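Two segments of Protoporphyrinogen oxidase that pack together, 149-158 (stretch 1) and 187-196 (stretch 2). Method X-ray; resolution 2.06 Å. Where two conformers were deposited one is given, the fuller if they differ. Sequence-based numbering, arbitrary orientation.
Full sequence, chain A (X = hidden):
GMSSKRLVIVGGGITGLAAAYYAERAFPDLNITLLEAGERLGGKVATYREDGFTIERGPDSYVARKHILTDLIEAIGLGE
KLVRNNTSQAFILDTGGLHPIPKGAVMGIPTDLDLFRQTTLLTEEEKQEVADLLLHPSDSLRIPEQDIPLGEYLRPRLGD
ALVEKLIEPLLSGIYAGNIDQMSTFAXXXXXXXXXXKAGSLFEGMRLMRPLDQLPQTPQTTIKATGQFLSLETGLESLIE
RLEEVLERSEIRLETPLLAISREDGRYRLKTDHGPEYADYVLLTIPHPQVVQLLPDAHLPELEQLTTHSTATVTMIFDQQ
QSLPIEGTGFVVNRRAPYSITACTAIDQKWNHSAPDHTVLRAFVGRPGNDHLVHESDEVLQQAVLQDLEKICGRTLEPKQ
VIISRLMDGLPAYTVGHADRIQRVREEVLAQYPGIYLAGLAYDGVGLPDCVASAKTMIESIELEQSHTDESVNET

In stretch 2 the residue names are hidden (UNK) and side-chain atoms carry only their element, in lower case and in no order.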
ATOM      1  N   PRO A 149      19.887  -0.734   2.822  1.00 22.07           N
ATOM      2  CA  PRO A 149      18.859   0.066   2.143  1.00 21.92           C
ATOM      3  C   PRO A 149      19.049   0.081   0.617  1.00 23.40           C
ATOM      4  O   PRO A 149      20.193   0.035   0.140  1.00 22.47           O
ATOM      5  CB  PRO A 149      19.071   1.482   2.707  1.00 25.39           C
ATOM      6  CG  PRO A 149      19.880   1.303   3.959  1.00 25.63           C
ATOM      7  CD  PRO A 149      20.651   0.040   3.821  1.00 22.44           C
ATOM      8  N   LEU A 150      17.941   0.207  -0.114  1.00 23.78           N
ATOM      9  CA  LEU A 150      17.910   0.153  -1.573  1.00 27.60           C
ATOM     10  C   LEU A 150      18.833   1.199  -2.184  1.00 29.58           C
ATOM     11  O   LEU A 150      19.510   0.944  -3.193  1.00 24.59           O
ATOM     12  CB  LEU A 150      16.469   0.324  -2.087  1.00 28.41           C
ATOM     13  CG  LEU A 150      16.106  -0.034  -3.542  1.00 37.24           C
ATOM     14  CD1 LEU A 150      16.652  -1.400  -3.951  1.00 26.58           C
ATOM     15  CD2 LEU A 150      14.601   0.029  -3.750  1.00 33.16           C
ATOM     16  N   GLY A 151      18.811   2.377  -1.573  1.00 27.58           N
ATOM     17  CA  GLY A 151      19.572   3.517  -2.025  1.00 27.94           C
ATOM     18  C   GLY A 151      21.061   3.321  -1.819  1.00 26.04           C
ATOM     19  O   GLY A 151      21.873   3.796  -2.609  1.00 27.56           O
ATOM     20  N   GLU A 152      21.417   2.665  -0.732  1.00 22.15           N
ATOM     21  CA  GLU A 152      22.790   2.280  -0.521  1.00 24.36           C
ATOM     22  C   GLU A 152      23.211   1.201  -1.536  1.00 24.49           C
ATOM     23  O   GLU A 152      24.331   1.216  -1.995  1.00 25.26           O
ATOM     24  CB  GLU A 152      22.954   1.765   0.894  1.00 23.18           C
ATOM     25  CG  GLU A 152      24.350   1.589   1.380  1.00 33.02           C
ATOM     26  CD  GLU A 152      24.398   1.276   2.895  1.00 32.07           C
ATOM     27  OE1 GLU A 152      23.623   1.877   3.656  1.00 39.93           O
ATOM     28  OE2 GLU A 152      25.221   0.439   3.312  1.00 42.13           O
ATOM     29  N   TYR A 153      22.314   0.277  -1.882  1.00 20.79           N
ATOM     30  CA  TYR A 153      22.624  -0.738  -2.863  1.00 19.79           C
ATOM     31  C   TYR A 153      22.722  -0.137  -4.231  1.00 21.04           C
ATOM     32  O   TYR A 153      23.651  -0.429  -4.970  1.00 24.22           O
ATOM     33  CB  TYR A 153      21.540  -1.813  -2.869  1.00 20.07           C
ATOM     34  CG  TYR A 153      21.619  -2.790  -4.003  1.00 19.88           C
ATOM     35  CD1 TYR A 153      22.654  -3.669  -4.107  1.00 16.81           C
ATOM     36  CD2 TYR A 153      20.607  -2.867  -4.943  1.00 24.56           C
ATOM     37  CE1 TYR A 153      22.715  -4.612  -5.144  1.00 17.71           C
ATOM     38  CE2 TYR A 153      20.652  -3.772  -5.955  1.00 24.88           C
ATOM     39  CZ  TYR A 153      21.714  -4.644  -6.058  1.00 26.46           C
ATOM     40  OH  TYR A 153      21.733  -5.543  -7.090  1.00 27.33           O
ATOM     41  N   LEU A 154      21.735   0.663  -4.602  1.00 20.19           N
ATOM     42  CA  LEU A 154      21.643   1.201  -5.944  1.00 19.01           C
ATOM     43  C   LEU A 154      22.606   2.361  -6.294  1.00 21.57           C
ATOM     44  O   LEU A 154      23.096   2.427  -7.426  1.00 19.58           O
ATOM     45  CB  LEU A 154      20.185   1.615  -6.260  1.00 22.49           C
ATOM     46  CG  LEU A 154      19.106   0.536  -6.422  1.00 24.17           C
ATOM     47  CD1 LEU A 154      17.777   1.193  -6.713  1.00 23.90           C
ATOM     48  CD2 LEU A 154      19.454  -0.463  -7.544  1.00 22.30           C
ATOM     49  N   ARG A 155      22.870   3.289  -5.360  1.00 20.62           N
ATOM     50  CA  ARG A 155      23.609   4.490  -5.699  1.00 18.64           C
ATOM     51  C   ARG A 155      25.039   4.204  -6.211  1.00 18.25           C
ATOM     52  O   ARG A 155      25.478   4.792  -7.192  1.00 19.63           O
ATOM     53  CB  ARG A 155      23.636   5.510  -4.534  1.00 19.47           C
ATOM     54  CG  ARG A 155      22.312   6.278  -4.378  1.00 17.99           C
ATOM     55  CD  ARG A 155      22.256   7.029  -3.085  1.00 25.40           C
ATOM     56  NE  ARG A 155      20.971   7.677  -2.878  1.00 21.57           N
ATOM     57  CZ  ARG A 155      20.613   8.862  -3.358  1.00 24.61           C
ATOM     58  NH1 ARG A 155      21.430   9.594  -4.106  1.00 27.91           N
ATOM     59  NH2 ARG A 155      19.396   9.296  -3.115  1.00 27.23           N
ATOM     60  N   PRO A 156      25.770   3.311  -5.549  1.00 21.14           N
ATOM     61  CA  PRO A 156      27.106   3.021  -6.100  1.00 23.73           C
ATOM     62  C   PRO A 156      27.110   2.341  -7.489  1.00 24.95           C
ATOM     63  O   PRO A 156      28.111   2.419  -8.204  1.00 25.95           O
ATOM     64  CB  PRO A 156      27.752   2.095  -5.045  1.00 23.37           C
ATOM     65  CG  PRO A 156      26.811   2.113  -3.838  1.00 23.75           C
ATOM     66  CD  PRO A 156      25.491   2.623  -4.270  1.00 21.86           C
ATOM     67  N   ARG A 157      26.017   1.669  -7.849  1.00 24.54           N
ATOM     68  CA  ARG A 157      25.920   0.944  -9.102  1.00 22.29           C
ATOM     69  C   ARG A 157      25.386   1.795 -10.232  1.00 24.49           C
ATOM     70  O   ARG A 157      25.728   1.558 -11.385  1.00 26.71           O
ATOM     71  CB  ARG A 157      25.034  -0.301  -8.936  1.00 19.56           C
ATOM     72  CG  ARG A 157      25.645  -1.345  -7.979  1.00 19.97           C
ATOM     73  CD  ARG A 157      24.687  -2.496  -7.582  1.00 19.75           C
ATOM     74  NE  ARG A 157      25.452  -3.543  -6.923  1.00 20.46           N
ATOM     75  CZ  ARG A 157      25.966  -3.447  -5.686  1.00 25.52           C
ATOM     76  NH1 ARG A 157      25.745  -2.384  -4.914  1.00 20.27           N
ATOM     77  NH2 ARG A 157      26.727  -4.408  -5.215  1.00 28.18           N
ATOM     78  N   LEU A 158      24.505   2.741  -9.912  1.00 24.16           N
ATOM     79  CA  LEU A 158      23.769   3.501 -10.919  1.00 24.39           C
ATOM     80  C   LEU A 158      23.988   5.016 -10.841  1.00 21.30           C
ATOM     81  O   LEU A 158      23.571   5.744 -11.751  1.00 22.47           O
ATOM     82  CB  LEU A 158      22.251   3.245 -10.809  1.00 22.47           C
ATOM     83  CG  LEU A 158      21.770   1.828 -10.977  1.00 27.34           C
ATOM     84  CD1 LEU A 158      20.293   1.713 -10.436  1.00 23.18           C
ATOM     85  CD2 LEU A 158      21.952   1.365 -12.451  1.00 27.08           C
ATOM     86  N   UNK A 187      12.212  -5.771  -0.781  1.00 30.48           N
ATOM     87  CA  UNK A 187      11.446  -5.041  -1.794  1.00 29.67           C
ATOM     88  C   UNK A 187      11.795  -5.554  -3.185  1.00 31.03           C
ATOM     89  O   UNK A 187      10.916  -5.826  -3.959  1.00 32.73           O
ATOM     90  c   UNK A 187      11.710  -3.494  -1.754  1.00 31.27           C
ATOM     91  c   UNK A 187      11.414  -2.872  -0.385  1.00 26.16           C
ATOM     92  o   UNK A 187      13.071  -3.244  -2.080  1.00 30.51           O
ATOM     93  N   UNK A 188      13.086  -5.650  -3.505  1.00 30.99           N
ATOM     94  CA  UNK A 188      13.521  -6.076  -4.825  1.00 31.86           C
ATOM     95  C   UNK A 188      14.666  -7.115  -4.764  1.00 30.54           C
ATOM     96  O   UNK A 188      15.739  -6.898  -5.340  1.00 27.89           O
ATOM     97  c   UNK A 188      12.322  -2.876  -5.088  1.00 33.89           C
ATOM     98  c   UNK A 188      10.566  -3.498  -7.147  1.00 42.57           C
ATOM     99  c   UNK A 188      10.301  -2.413  -6.307  1.00 42.75           C
ATOM    100  c   UNK A 188      12.625  -3.960  -5.925  1.00 38.59           C
ATOM    101  c   UNK A 188      11.719  -4.267  -6.947  1.00 34.51           C
ATOM    102  c   UNK A 188      13.869  -4.826  -5.684  1.00 33.11           C
ATOM    103  c   UNK A 188      11.170  -2.105  -5.275  1.00 32.24           C
ATOM    104  o   UNK A 188       9.168  -1.652  -6.510  1.00 54.16           O
ATOM    105  N   UNK A 189      14.428  -8.271  -4.096  1.00 30.07           N
ATOM    106  CA  UNK A 189      15.483  -9.296  -3.938  1.00 30.31           C
ATOM    107  C   UNK A 189      15.974  -9.849  -5.287  1.00 29.94           C
ATOM    108  O   UNK A 189      17.114 -10.316  -5.394  1.00 28.24           O
ATOM    109  c   UNK A 189      14.789 -10.405  -3.114  1.00 30.99           C
ATOM    110  c   UNK A 189      13.113  -8.750  -3.605  1.00 31.50           C
ATOM    111  c   UNK A 189      13.320 -10.243  -3.407  1.00 29.44           C
ATOM    112  N   UNK A 190      15.131  -9.753  -6.306  1.00 31.70           N
ATOM    113  CA  UNK A 190      15.478 -10.206  -7.653  0.70 32.84           C
ATOM    114  C   UNK A 190      16.608  -9.366  -8.276  1.00 30.86           C
ATOM    115  O   UNK A 190      17.401  -9.870  -9.071  1.00 30.54           O
ATOM    116  c   UNK A 190      14.234 -10.255  -8.564  0.70 34.28           C
ATOM    117  o   UNK A 190      12.642  -8.795  -6.737  0.70 32.34           O
ATOM    118  c   UNK A 190      12.524  -8.479  -7.909  0.70 35.18           C
ATOM    119  c   UNK A 190      13.572  -8.896  -8.917  0.70 35.47           C
ATOM    120  n   UNK A 190      11.495  -7.776  -8.362  0.70 29.76           N
ATOM    121  N   UNK A 191      16.707  -8.090  -7.902  1.00 29.21           N
ATOM    122  CA  UNK A 191      17.865  -7.285  -8.339  1.00 30.00           C
ATOM    123  C   UNK A 191      19.176  -7.961  -7.977  1.00 28.17           C
ATOM    124  O   UNK A 191      20.093  -8.075  -8.816  1.00 25.70           O
ATOM    125  c   UNK A 191      15.647  -2.813  -8.117  1.00 37.08           C
ATOM    126  c   UNK A 191      17.886  -5.874  -7.728  1.00 31.41           C
ATOM    127  c   UNK A 191      16.660  -3.676  -7.689  1.00 42.72           C
ATOM    128  c   UNK A 191      14.746  -3.229  -9.094  1.00 43.09           C
ATOM    129  c   UNK A 191      15.892  -5.367  -9.215  1.00 36.82           C
ATOM    130  c   UNK A 191      16.786  -4.961  -8.222  1.00 35.58           C
ATOM    131  c   UNK A 191      14.868  -4.510  -9.650  1.00 41.49           C
ATOM    132  N   UNK A 192      19.270  -8.378  -6.720  1.00 28.50           N
ATOM    133  CA  UNK A 192      20.517  -8.916  -6.173  1.00 26.54           C
ATOM    134  C   UNK A 192      20.769 -10.345  -6.717  1.00 26.20           C
ATOM    135  O   UNK A 192      21.911 -10.698  -7.049  1.00 25.37           O
ATOM    136  c   UNK A 192      21.783  -9.541  -4.020  1.00 20.85           C
ATOM    137  c   UNK A 192      20.493  -8.909  -4.618  1.00 26.10           C
ATOM    138  c   UNK A 192      20.279  -7.473  -4.098  1.00 30.14           C
ATOM    139  N   UNK A 193      19.703 -11.143  -6.760  1.00 25.51           N
ATOM    140  CA  UNK A 193      19.741 -12.521  -7.291  1.00 28.76           C
ATOM    141  C   UNK A 193      20.256 -12.491  -8.743  1.00 25.34           C
ATOM    142  O   UNK A 193      21.200 -13.147  -9.091  1.00 24.26           O
ATOM    143  c   UNK A 193      18.300 -13.169  -7.213  1.00 27.27           C
ATOM    144  N   UNK A 194      19.661 -11.635  -9.552  1.00 24.25           N
ATOM    145  CA  UNK A 194      20.058 -11.519 -10.940  1.00 23.03           C
ATOM    146  C   UNK A 194      21.446 -10.958 -11.150  1.00 23.20           C
ATOM    147  O   UNK A 194      22.164 -11.445 -12.026  1.00 24.45           O
ATOM    148  n   UNK A 194      17.815 -12.847 -12.050  1.00 27.19           N
ATOM    149  o   UNK A 194      16.619 -11.025 -11.721  1.00 41.80           O
ATOM    150  c   UNK A 194      18.995 -10.766 -11.723  1.00 23.89           C
ATOM    151  c   UNK A 194      17.696 -11.567 -11.830  1.00 27.44           C
ATOM    152  N   UNK A 195      21.851  -9.995 -10.321  1.00 20.68           N
ATOM    153  CA  UNK A 195      23.207  -9.479 -10.354  1.00 21.21           C
ATOM    154  C   UNK A 195      24.218 -10.593 -10.068  1.00 24.91           C
ATOM    155  O   UNK A 195      25.307 -10.656 -10.661  1.00 26.09           O
ATOM    156  c   UNK A 195      24.725  -7.652  -9.374  1.00 22.03           C
ATOM    157  c   UNK A 195      23.391  -8.376  -9.286  1.00 18.55           C
ATOM    158  o   UNK A 195      24.008  -6.164  -7.596  1.00 37.02           O
ATOM    159  c   UNK A 195      24.920  -6.481  -8.375  1.00 30.02           C
ATOM    160  o   UNK A 195      26.023  -5.883  -8.371  1.00 24.63           O
ATOM    161  N   UNK A 196      23.895 -11.427  -9.090  1.00 25.47           N
ATOM    162  CA  UNK A 196      24.799 -12.479  -8.696  1.00 26.93           C
ATOM    163  C   UNK A 196      24.939 -13.526  -9.827  1.00 26.82           C
ATOM    164  O   UNK A 196      26.026 -14.014 -10.091  1.00 30.91           O
ATOM    165  c   UNK A 196      24.277 -13.103  -7.414  1.00 29.58           C
ATOM    166  c   UNK A 196      24.926 -14.383  -5.346  1.00 48.88           C
ATOM    167  n   UNK A 196      25.354 -15.524  -4.828  1.00 52.95           N
ATOM    168  o   UNK A 196      24.365 -13.516  -4.668  1.00 49.53           O
ATOM    169  c   UNK A 196      25.159 -14.195  -6.841  1.00 34.78           C
TER

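Position 187 has three side-chain atoms: a carbon that branches to one oxygen and one carbon. The oxygen lies 4.0 Å from L150 CD2, a methyl carbon with which it can only pack, and it finds a hydrogen bond elsewhere in the structure. The branched hydroxyl identifies T187; threonine suits a partly exposed site because its hydroxyl can be satisfied elsewhere while it packs against L150.

Position 188 carries one carbon followed by a six-carbon ring bearing an oxygen, and a ring carbon lies 3.9 Å from L150 CD2. This is Y188. Its ring gives the leucine an apolar surface, and its backbone O accepts a hydrogen bond from the N of 191 at 3.0 Å.

At 189 three carbons close a ring onto the backbone N, out of reach of stretch 1. The closed ring is the signature of P189. Proline has no N-H to donate, and its O accepts from the N of 193 at 3.0 Å.

Position 190 has three carbons, the third carrying one oxygen and one nitrogen, and touches nothing on stretch 1. This side-chain amide is Q190. Two conformers were deposited, and a flexible polar amide can face solvent here without needing a partner across the contact.

Position 191 shows one carbon and a six-carbon ring with no heteroatom. One ring carbon of 191 lies 4.3 Å from L154 CD2 and 4.4 Å from L150 CD1, while CB of 191 lies 3.9 Å from Y153 CE2. F191 is buried, and a large ring without polar atoms suits these apolar neighbours.

Position 192 has three carbons, one bearing the other two; one of the two outer carbons lies 3.7 Å from Y153 CZ, over one face of that ring. This is V192. Its CG2 sits 4.1 Å from the centroid of the Y153 ring in a CH-pi contact. The compact branched side chain brings a methyl to the ring although its CA-to-CB bond points sideways.

Position 193 has a single carbon, directed away from stretch 1: A193, a small residue with no contact to make there.

Position 194 has two carbons, the second carrying an oxygen and a nitrogen, and makes no contact with stretch 1. It is N194; a polar amide is at ease in a site that is partly exposed.

Position 195 has three carbons, the last bearing two oxygens; one oxygen lies 2.4 Å from Y153 OH and the other 2.8 Å from R157 NE. The carboxylate belongs to E195. Extended in t, t, it reaches both polar partners: Y153 OH donates to OE1 in a very short bond, and R157 NE donates to OE2, nearly straight at 175°, within a salt bridge.

Position 196 has three carbons ending in an oxygen and a nitrogen, clear of stretch 1. It is Q196, whose polar amide suits an exposed site.

The helices run at 43° to one another, with axes 12.0 Å apart at closest approach, so side chains must span the gap. L150, L154 and F191 supply apolar packing, Y153 lies against V192, and E195 ties Y153 to R157. R157 NH1 also donates to Y153 O at 2.9 Å, which helps hold the arginine in place for the buried carboxylate.

Stretch 2 (187-196) TYPQFVANEQ
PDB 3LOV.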